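Purine nucleoside phosphorylase (Thermus thermophilus, PDB 1ODK) probably catalyses the reversible phosphorolysis of purine nucleosides, releasing the free base and ribose 1-phosphate. Local coordinates at residues B[2-14]-B[37-49]. Sequence-based numbering, arbitrary orientation.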
ATOM      1  N   SER B   2      11.888 -27.539  24.865  1.00 37.66           N
ATOM      2  CA  SER B   2      12.447 -27.694  23.488  1.00 37.99           C
ATOM      3  C   SER B   2      11.611 -26.951  22.449  1.00 35.18           C
ATOM      4  O   SER B   2      10.381 -26.904  22.543  1.00 35.55           O
ATOM      5  CB  SER B   2      12.516 -29.177  23.112  1.00 39.65           C
ATOM      6  OG  SER B   2      12.997 -29.347  21.789  1.00 39.44           O
ATOM      7  N   PRO B   3      12.271 -26.351  21.443  1.00 31.33           N
ATOM      8  CA  PRO B   3      11.548 -25.618  20.399  1.00 27.94           C
ATOM      9  C   PRO B   3      10.483 -26.480  19.728  1.00 24.66           C
ATOM     10  O   PRO B   3      10.595 -27.704  19.670  1.00 24.90           O
ATOM     11  CB  PRO B   3      12.660 -25.202  19.439  1.00 26.32           C
ATOM     12  CG  PRO B   3      13.815 -24.978  20.369  1.00 28.83           C
ATOM     13  CD  PRO B   3      13.728 -26.181  21.288  1.00 28.78           C
ATOM     14  N   ILE B   4       9.452 -25.822  19.215  1.00 23.13           N
ATOM     15  CA  ILE B   4       8.339 -26.493  18.563  1.00 19.72           C
ATOM     16  C   ILE B   4       8.706 -27.295  17.317  1.00 19.75           C
ATOM     17  O   ILE B   4       8.295 -28.442  17.170  1.00 18.68           O
ATOM     18  CB  ILE B   4       7.251 -25.465  18.188  1.00 20.34           C
ATOM     19  CG1 ILE B   4       6.692 -24.823  19.464  1.00 22.15           C
ATOM     20  CG2 ILE B   4       6.155 -26.131  17.374  1.00 19.26           C
ATOM     21  CD1 ILE B   4       5.748 -23.660  19.211  1.00 24.09           C
ATOM     22  N   HIS B   5       9.488 -26.703  16.424  1.00 16.45           N
ATOM     23  CA  HIS B   5       9.835 -27.392  15.189  1.00 18.20           C
ATOM     24  C   HIS B   5      11.191 -28.090  15.207  1.00 19.41           C
ATOM     25  O   HIS B   5      11.283 -29.279  14.896  1.00 20.53           O
ATOM     26  CB  HIS B   5       9.728 -26.403  14.034  1.00 14.49           C
ATOM     27  CG  HIS B   5       8.445 -25.632  14.039  1.00 15.58           C
ATOM     28  ND1 HIS B   5       8.180 -24.634  14.953  1.00 16.20           N
ATOM     29  CD2 HIS B   5       7.334 -25.737  13.269  1.00 16.79           C
ATOM     30  CE1 HIS B   5       6.966 -24.158  14.748  1.00 15.78           C
ATOM     31  NE2 HIS B   5       6.431 -24.811  13.731  1.00 14.71           N
ATOM     32  N   VAL B   6      12.244 -27.363  15.555  1.00 18.03           N
ATOM     33  CA  VAL B   6      13.566 -27.966  15.639  1.00 16.96           C
ATOM     34  C   VAL B   6      13.649 -28.470  17.077  1.00 18.99           C
ATOM     35  O   VAL B   6      14.031 -27.733  17.986  1.00 17.78           O
ATOM     36  CB  VAL B   6      14.684 -26.934  15.374  1.00 18.01           C
ATOM     37  CG1 VAL B   6      16.051 -27.609  15.461  1.00 15.93           C
ATOM     38  CG2 VAL B   6      14.494 -26.302  13.995  1.00 15.03           C
ATOM     39  N   ARG B   7      13.271 -29.731  17.272  1.00 20.46           N
ATOM     40  CA  ARG B   7      13.252 -30.338  18.598  1.00 24.34           C
ATOM     41  C   ARG B   7      14.598 -30.822  19.111  1.00 26.48           C
ATOM     42  O   ARG B   7      14.836 -32.020  19.254  1.00 27.15           O
ATOM     43  CB  ARG B   7      12.228 -31.474  18.616  1.00 25.67           C
ATOM     44  CG  ARG B   7      10.819 -30.970  18.335  1.00 29.96           C
ATOM     45  CD  ARG B   7       9.790 -32.072  18.299  1.00 36.91           C
ATOM     46  NE  ARG B   7       8.452 -31.520  18.111  1.00 42.85           N
ATOM     47  CZ  ARG B   7       7.345 -32.249  18.012  1.00 45.31           C
ATOM     48  NH1 ARG B   7       7.409 -33.571  18.081  1.00 45.74           N
ATOM     49  NH2 ARG B   7       6.171 -31.652  17.844  1.00 45.68           N
ATOM     50  N   ALA B   8      15.472 -29.868  19.399  1.00 27.74           N
ATOM     51  CA  ALA B   8      16.799 -30.165  19.907  1.00 29.36           C
ATOM     52  C   ALA B   8      16.956 -29.492  21.262  1.00 31.48           C
ATOM     53  O   ALA B   8      16.046 -28.816  21.737  1.00 28.87           O
ATOM     54  CB  ALA B   8      17.848 -29.637  18.942  1.00 24.20           C
ATOM     55  N   HIS B   9      18.111 -29.695  21.883  1.00 35.70           N
ATOM     56  CA  HIS B   9      18.406 -29.077  23.167  1.00 39.20           C
ATOM     57  C   HIS B   9      19.586 -28.137  22.950  1.00 39.30           C
ATOM     58  O   HIS B   9      20.498 -28.452  22.187  1.00 38.32           O
ATOM     59  CB  HIS B   9      18.768 -30.138  24.205  1.00 41.90           C
ATOM     60  CG  HIS B   9      19.119 -29.568  25.545  1.00 47.80           C
ATOM     61  ND1 HIS B   9      20.220 -28.760  25.743  1.00 50.07           N
ATOM     62  CD2 HIS B   9      18.506 -29.672  26.746  1.00 48.03           C
ATOM     63  CE1 HIS B   9      20.267 -28.392  27.010  1.00 48.95           C
ATOM     64  NE2 HIS B   9      19.240 -28.930  27.642  1.00 50.32           N
ATOM     65  N   PRO B  10      19.584 -26.967  23.612  1.00 40.24           N
ATOM     66  CA  PRO B  10      20.672 -25.994  23.464  1.00 39.19           C
ATOM     67  C   PRO B  10      22.069 -26.586  23.257  1.00 38.50           C
ATOM     68  O   PRO B  10      22.824 -26.107  22.409  1.00 39.79           O
ATOM     69  CB  PRO B  10      20.557 -25.171  24.739  1.00 41.22           C
ATOM     70  CG  PRO B  10      19.065 -25.079  24.905  1.00 40.44           C
ATOM     71  CD  PRO B  10      18.599 -26.503  24.611  1.00 39.04           C
ATOM     72  N   GLY B  11      22.409 -27.629  24.011  1.00 31.78           N
ATOM     73  CA  GLY B  11      23.723 -28.239  23.868  1.00 25.41           C
ATOM     74  C   GLY B  11      23.991 -28.889  22.517  1.00 22.12           C
ATOM     75  O   GLY B  11      25.143 -29.079  22.132  1.00 22.43           O
ATOM     76  N   ASP B  12      22.929 -29.225  21.792  1.00 20.51           N
ATOM     77  CA  ASP B  12      23.058 -29.870  20.484  1.00 19.76           C
ATOM     78  C   ASP B  12      23.547 -28.974  19.349  1.00 18.58           C
ATOM     79  O   ASP B  12      24.210 -29.448  18.429  1.00 17.05           O
ATOM     80  CB  ASP B  12      21.717 -30.461  20.041  1.00 18.96           C
ATOM     81  CG  ASP B  12      21.247 -31.583  20.930  1.00 24.83           C
ATOM     82  OD1 ASP B  12      22.101 -32.345  21.429  1.00 25.09           O
ATOM     83  OD2 ASP B  12      20.016 -31.712  21.110  1.00 31.74           O
ATOM     84  N   VAL B  13      23.205 -27.693  19.409  1.00 16.56           N
ATOM     85  CA  VAL B  13      23.557 -26.749  18.351  1.00 15.16           C
ATOM     86  C   VAL B  13      24.799 -25.910  18.622  1.00 14.45           C
ATOM     87  O   VAL B  13      24.954 -25.342  19.699  1.00 16.78           O
ATOM     88  CB  VAL B  13      22.364 -25.804  18.073  1.00 16.79           C
ATOM     89  CG1 VAL B  13      22.704 -24.832  16.952  1.00 15.41           C
ATOM     90  CG2 VAL B  13      21.122 -26.638  17.727  1.00 14.63           C
ATOM     91  N   ALA B  14      25.675 -25.823  17.626  1.00 13.83           N
ATOM     92  CA  ALA B  14      26.904 -25.047  17.753  1.00 13.98           C
ATOM     93  C   ALA B  14      26.630 -23.568  17.515  1.00 13.39           C
ATOM     94  O   ALA B  14      25.566 -23.193  17.021  1.00 14.21           O
ATOM     95  CB  ALA B  14      27.944 -25.544  16.751  1.00 12.35           C
ATOM     96  N   PRO B  37      29.818 -36.401  12.895  1.00 22.30           N
ATOM     97  CA  PRO B  37      28.499 -35.800  12.668  1.00 21.45           C
ATOM     98  C   PRO B  37      27.381 -36.577  13.358  1.00 23.94           C
ATOM     99  O   PRO B  37      27.326 -37.803  13.269  1.00 20.55           O
ATOM    100  CB  PRO B  37      28.333 -35.859  11.147  1.00 23.17           C
ATOM    101  CG  PRO B  37      29.703 -36.220  10.615  1.00 27.52           C
ATOM    102  CD  PRO B  37      30.292 -37.075  11.677  1.00 22.89           C
ATOM    103  N   ARG B  38      26.491 -35.859  14.036  1.00 18.81           N
ATOM    104  CA  ARG B  38      25.354 -36.488  14.702  1.00 22.35           C
ATOM    105  C   ARG B  38      24.106 -35.682  14.347  1.00 18.74           C
ATOM    106  O   ARG B  38      24.129 -34.453  14.385  1.00 17.38           O
ATOM    107  CB  ARG B  38      25.528 -36.480  16.224  1.00 24.63           C
ATOM    108  CG  ARG B  38      26.906 -36.885  16.724  1.00 38.26           C
ATOM    109  CD  ARG B  38      27.354 -38.240  16.199  1.00 44.27           C
ATOM    110  NE  ARG B  38      26.392 -39.305  16.478  1.00 50.49           N
ATOM    111  CZ  ARG B  38      26.622 -40.595  16.252  1.00 53.26           C
ATOM    112  NH1 ARG B  38      27.786 -40.986  15.746  1.00 53.68           N
ATOM    113  NH2 ARG B  38      25.685 -41.495  16.521  1.00 52.79           N
ATOM    114  N   ARG B  39      23.022 -36.365  13.997  1.00 20.09           N
ATOM    115  CA  ARG B  39      21.784 -35.668  13.667  1.00 18.94           C
ATOM    116  C   ARG B  39      21.023 -35.414  14.966  1.00 20.51           C
ATOM    117  O   ARG B  39      20.604 -36.357  15.640  1.00 20.77           O
ATOM    118  CB  ARG B  39      20.933 -36.504  12.706  1.00 19.23           C
ATOM    119  CG  ARG B  39      19.767 -35.728  12.094  1.00 19.45           C
ATOM    120  CD  ARG B  39      19.158 -36.467  10.911  1.00 23.27           C
ATOM    121  NE  ARG B  39      18.390 -37.641  11.319  1.00 24.33           N
ATOM    122  CZ  ARG B  39      17.845 -38.506  10.469  1.00 24.69           C
ATOM    123  NH1 ARG B  39      17.986 -38.336   9.162  1.00 20.24           N
ATOM    124  NH2 ARG B  39      17.154 -39.540  10.930  1.00 26.23           N
ATOM    125  N   TYR B  40      20.851 -34.144  15.324  1.00 17.53           N
ATOM    126  CA  TYR B  40      20.148 -33.807  16.555  1.00 15.99           C
ATOM    127  C   TYR B  40      18.649 -33.602  16.364  1.00 16.40           C
ATOM    128  O   TYR B  40      17.911 -33.478  17.337  1.00 16.78           O
ATOM    129  CB  TYR B  40      20.771 -32.567  17.206  1.00 14.18           C
ATOM    130  CG  TYR B  40      20.751 -31.327  16.341  1.00 15.60           C
ATOM    131  CD1 TYR B  40      19.555 -30.664  16.061  1.00 12.96           C
ATOM    132  CD2 TYR B  40      21.930 -30.827  15.789  1.00 13.70           C
ATOM    133  CE1 TYR B  40      19.533 -29.528  15.252  1.00 14.30           C
ATOM    134  CE2 TYR B  40      21.921 -29.696  14.982  1.00 16.93           C
ATOM    135  CZ  TYR B  40      20.718 -29.052  14.717  1.00 14.76           C
ATOM    136  OH  TYR B  40      20.711 -27.929  13.932  1.00 13.84           O
ATOM    137  N   ASN B  41      18.193 -33.558  15.116  1.00 15.22           N
ATOM    138  CA  ASN B  41      16.767 -33.387  14.856  1.00 14.89           C
ATOM    139  C   ASN B  41      16.343 -33.889  13.494  1.00 12.20           C
ATOM    140  O   ASN B  41      17.057 -33.721  12.509  1.00 13.24           O
ATOM    141  CB  ASN B  41      16.352 -31.910  14.959  1.00 15.22           C
ATOM    142  CG  ASN B  41      14.870 -31.699  14.640  1.00 17.95           C
ATOM    143  OD1 ASN B  41      14.001 -32.036  15.442  1.00 17.59           O
ATOM    144  ND2 ASN B  41      14.583 -31.155  13.455  1.00 14.98           N
ATOM    145  N   ASP B  42      15.172 -34.515  13.444  1.00 15.67           N
ATOM    146  CA  ASP B  42      14.624 -34.975  12.180  1.00 17.49           C
ATOM    147  C   ASP B  42      13.124 -34.681  12.136  1.00 15.98           C
ATOM    148  O   ASP B  42      12.448 -34.993  11.157  1.00 18.43           O
ATOM    149  CB  ASP B  42      14.907 -36.470  11.952  1.00 20.91           C
ATOM    150  CG  ASP B  42      14.234 -37.368  12.967  1.00 22.41           C
ATOM    151  OD1 ASP B  42      14.481 -38.589  12.906  1.00 32.20           O
ATOM    152  OD2 ASP B  42      13.466 -36.872  13.813  1.00 24.16           O
ATOM    153  N   HIS B  43      12.616 -34.060  13.196  1.00 14.33           N
ATOM    154  CA  HIS B  43      11.199 -33.709  13.259  1.00 16.88           C
ATOM    155  C   HIS B  43      10.845 -32.801  12.084  1.00 16.83           C
ATOM    156  O   HIS B  43      11.608 -31.894  11.742  1.00 16.04           O
ATOM    157  CB  HIS B  43      10.873 -32.990  14.568  1.00 16.49           C
ATOM    158  CG  HIS B  43       9.415 -32.694  14.736  1.00 23.18           C
ATOM    159  ND1 HIS B  43       8.914 -31.411  14.780  1.00 26.03           N
ATOM    160  CD2 HIS B  43       8.345 -33.519  14.831  1.00 21.97           C
ATOM    161  CE1 HIS B  43       7.598 -31.459  14.892  1.00 27.50           C
ATOM    162  NE2 HIS B  43       7.229 -32.726  14.925  1.00 27.83           N
ATOM    163  N   ARG B  44       9.686 -33.052  11.476  1.00 14.50           N
ATOM    164  CA  ARG B  44       9.217 -32.292  10.317  1.00 15.38           C
ATOM    165  C   ARG B  44      10.185 -32.321   9.137  1.00 15.31           C
ATOM    166  O   ARG B  44      10.118 -31.479   8.237  1.00 16.53           O
ATOM    167  CB  ARG B  44       8.911 -30.843  10.708  1.00 18.46           C
ATOM    168  CG  ARG B  44       7.483 -30.648  11.222  1.00 21.49           C
ATOM    169  CD  ARG B  44       7.246 -29.225  11.702  1.00 25.27           C
ATOM    170  NE  ARG B  44       5.858 -28.988  12.097  1.00 27.38           N
ATOM    171  CZ  ARG B  44       4.842 -28.841  11.247  1.00 30.14           C
ATOM    172  NH1 ARG B  44       5.041 -28.904   9.935  1.00 28.26           N
ATOM    173  NH2 ARG B  44       3.619 -28.624  11.713  1.00 33.98           N
ATOM    174  N   GLY B  45      11.074 -33.306   9.136  1.00 13.57           N
ATOM    175  CA  GLY B  45      12.036 -33.428   8.059  1.00 15.78           C
ATOM    176  C   GLY B  45      13.092 -32.336   8.073  1.00 16.80           C
ATOM    177  O   GLY B  45      13.873 -32.217   7.128  1.00 15.51           O
ATOM    178  N   LEU B  46      13.116 -31.538   9.138  1.00 14.64           N
ATOM    179  CA  LEU B  46      14.086 -30.453   9.269  1.00 14.08           C
ATOM    180  C   LEU B  46      15.399 -31.000   9.836  1.00 14.07           C
ATOM    181  O   LEU B  46      15.812 -30.644  10.936  1.00 13.55           O
ATOM    182  CB  LEU B  46      13.524 -29.366  10.192  1.00 12.99           C
ATOM    183  CG  LEU B  46      12.236 -28.692   9.697  1.00 16.69           C
ATOM    184  CD1 LEU B  46      11.650 -27.814  10.798  1.00 16.46           C
ATOM    185  CD2 LEU B  46      12.536 -27.869   8.441  1.00 17.43           C
ATOM    186  N   TRP B  47      16.051 -31.864   9.065  1.00 13.99           N
ATOM    187  CA  TRP B  47      17.296 -32.488   9.494  1.00 10.38           C
ATOM    188  C   TRP B  47      18.365 -31.487   9.922  1.00 13.74           C
ATOM    189  O   TRP B  47      18.709 -30.563   9.179  1.00 13.47           O
ATOM    190  CB  TRP B  47      17.830 -33.389   8.378  1.00 14.14           C
ATOM    191  CG  TRP B  47      16.914 -34.540   8.053  1.00 13.95           C
ATOM    192  CD1 TRP B  47      15.723 -34.840   8.653  1.00 15.83           C
ATOM    193  CD2 TRP B  47      17.130 -35.550   7.063  1.00 15.77           C
ATOM    194  NE1 TRP B  47      15.182 -35.979   8.096  1.00 18.27           N
ATOM    195  CE2 TRP B  47      16.027 -36.434   7.116  1.00 17.98           C
ATOM    196  CE3 TRP B  47      18.148 -35.795   6.131  1.00 14.50           C
ATOM    197  CZ2 TRP B  47      15.916 -37.551   6.275  1.00 17.42           C
ATOM    198  CZ3 TRP B  47      18.038 -36.906   5.291  1.00 20.10           C
ATOM    199  CH2 TRP B  47      16.927 -37.767   5.371  1.00 17.11           C
ATOM    200  N   GLY B  48      18.871 -31.678  11.139  1.00 10.76           N
ATOM    201  CA  GLY B  48      19.901 -30.810  11.683  1.00 10.68           C
ATOM    202  C   GLY B  48      21.031 -31.658  12.235  1.00 14.14           C
ATOM    203  O   GLY B  48      20.789 -32.647  12.938  1.00 12.99           O
ATOM    204  N   TYR B  49      22.262 -31.279  11.910  1.00 13.23           N
ATOM    205  CA  TYR B  49      23.436 -32.018  12.355  1.00 13.59           C
ATOM    206  C   TYR B  49      24.458 -31.105  13.008  1.00 14.27           C
ATOM    207  O   TYR B  49      24.479 -29.898  12.776  1.00 13.90           O
ATOM    208  CB  TYR B  49      24.132 -32.705  11.173  1.00 12.25           C
ATOM    209  CG  TYR B  49      23.222 -33.504  10.275  1.00 14.41           C
ATOM    210  CD1 TYR B  49      22.364 -32.868   9.377  1.00 13.80           C
ATOM    211  CD2 TYR B  49      23.206 -34.897  10.332  1.00 14.58           C
ATOM    212  CE1 TYR B  49      21.510 -33.597   8.562  1.00 14.39           C
ATOM    213  CE2 TYR B  49      22.352 -35.640   9.517  1.00 18.74           C
ATOM    214  CZ  TYR B  49      21.509 -34.981   8.636  1.00 17.91           C
ATOM    215  OH  TYR B  49      20.656 -35.698   7.829  1.00 24.51           O
TER
HETATM  216  O   HOH W   1       5.678 -29.083  14.995  1.00 31.68           O
HETATM  217  O   HOH W   2      15.215 -34.608  18.255  1.00 35.16           O
HETATM  218  O   HOH W   3      18.613 -33.996  20.031  1.00 36.47           O
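R7 lays its guanidinium flat on the ring of H43. The planes are 12° apart and R7 CZ is 3.1 Å from H43 NE2. The extended R7 chain also sets CD over the ring, in a CH-pi contact. R7 NE is held by I4 O, which fixes how the guanidinium is turned. On the other face of the H43 ring lies CG of R44. H43 CG stands anti to the backbone N (chi1 -176°), which carries the ring out to the 2-14 segment. There H43 ND1 donates to H5 O at 3.2 Å, in the carbonyl plane and on a lone pair. With an alanine here, H5 O would probably lose this donor and the R7 guanidinium its stacking partner.

N41 OD1 accepts a weak hydrogen bond from R7 N at 3.0 Å. The N41 amide is steadied from its other end, where ND2 donates to L46 O. H5 CB rests on L46 CD1.

Y40 fills the other half of the contact. V13 CG2 sits over one ring face, 4.2 Å from the centroid, and G48 O lies over the opposite face. V6 CG1 meets the ring edge at Y40 CE1, and A8 CB is 3.5 Å from Y40 CD1. A water joins Y40 O to D12 OD2.

Y40 and N41 form a classic beta bulge opposite G48, between antiparallel strands 37-41 and 48-53. The N-terminal loop covers this hairpin before entering strand 16-20. Y40 OH is hydrogen-bonded to Q61 of strand 56-61. E76 of helix 67-79 holds H5 ND1, and F159 of a second subunit packs edge-to-face with the H5 ring.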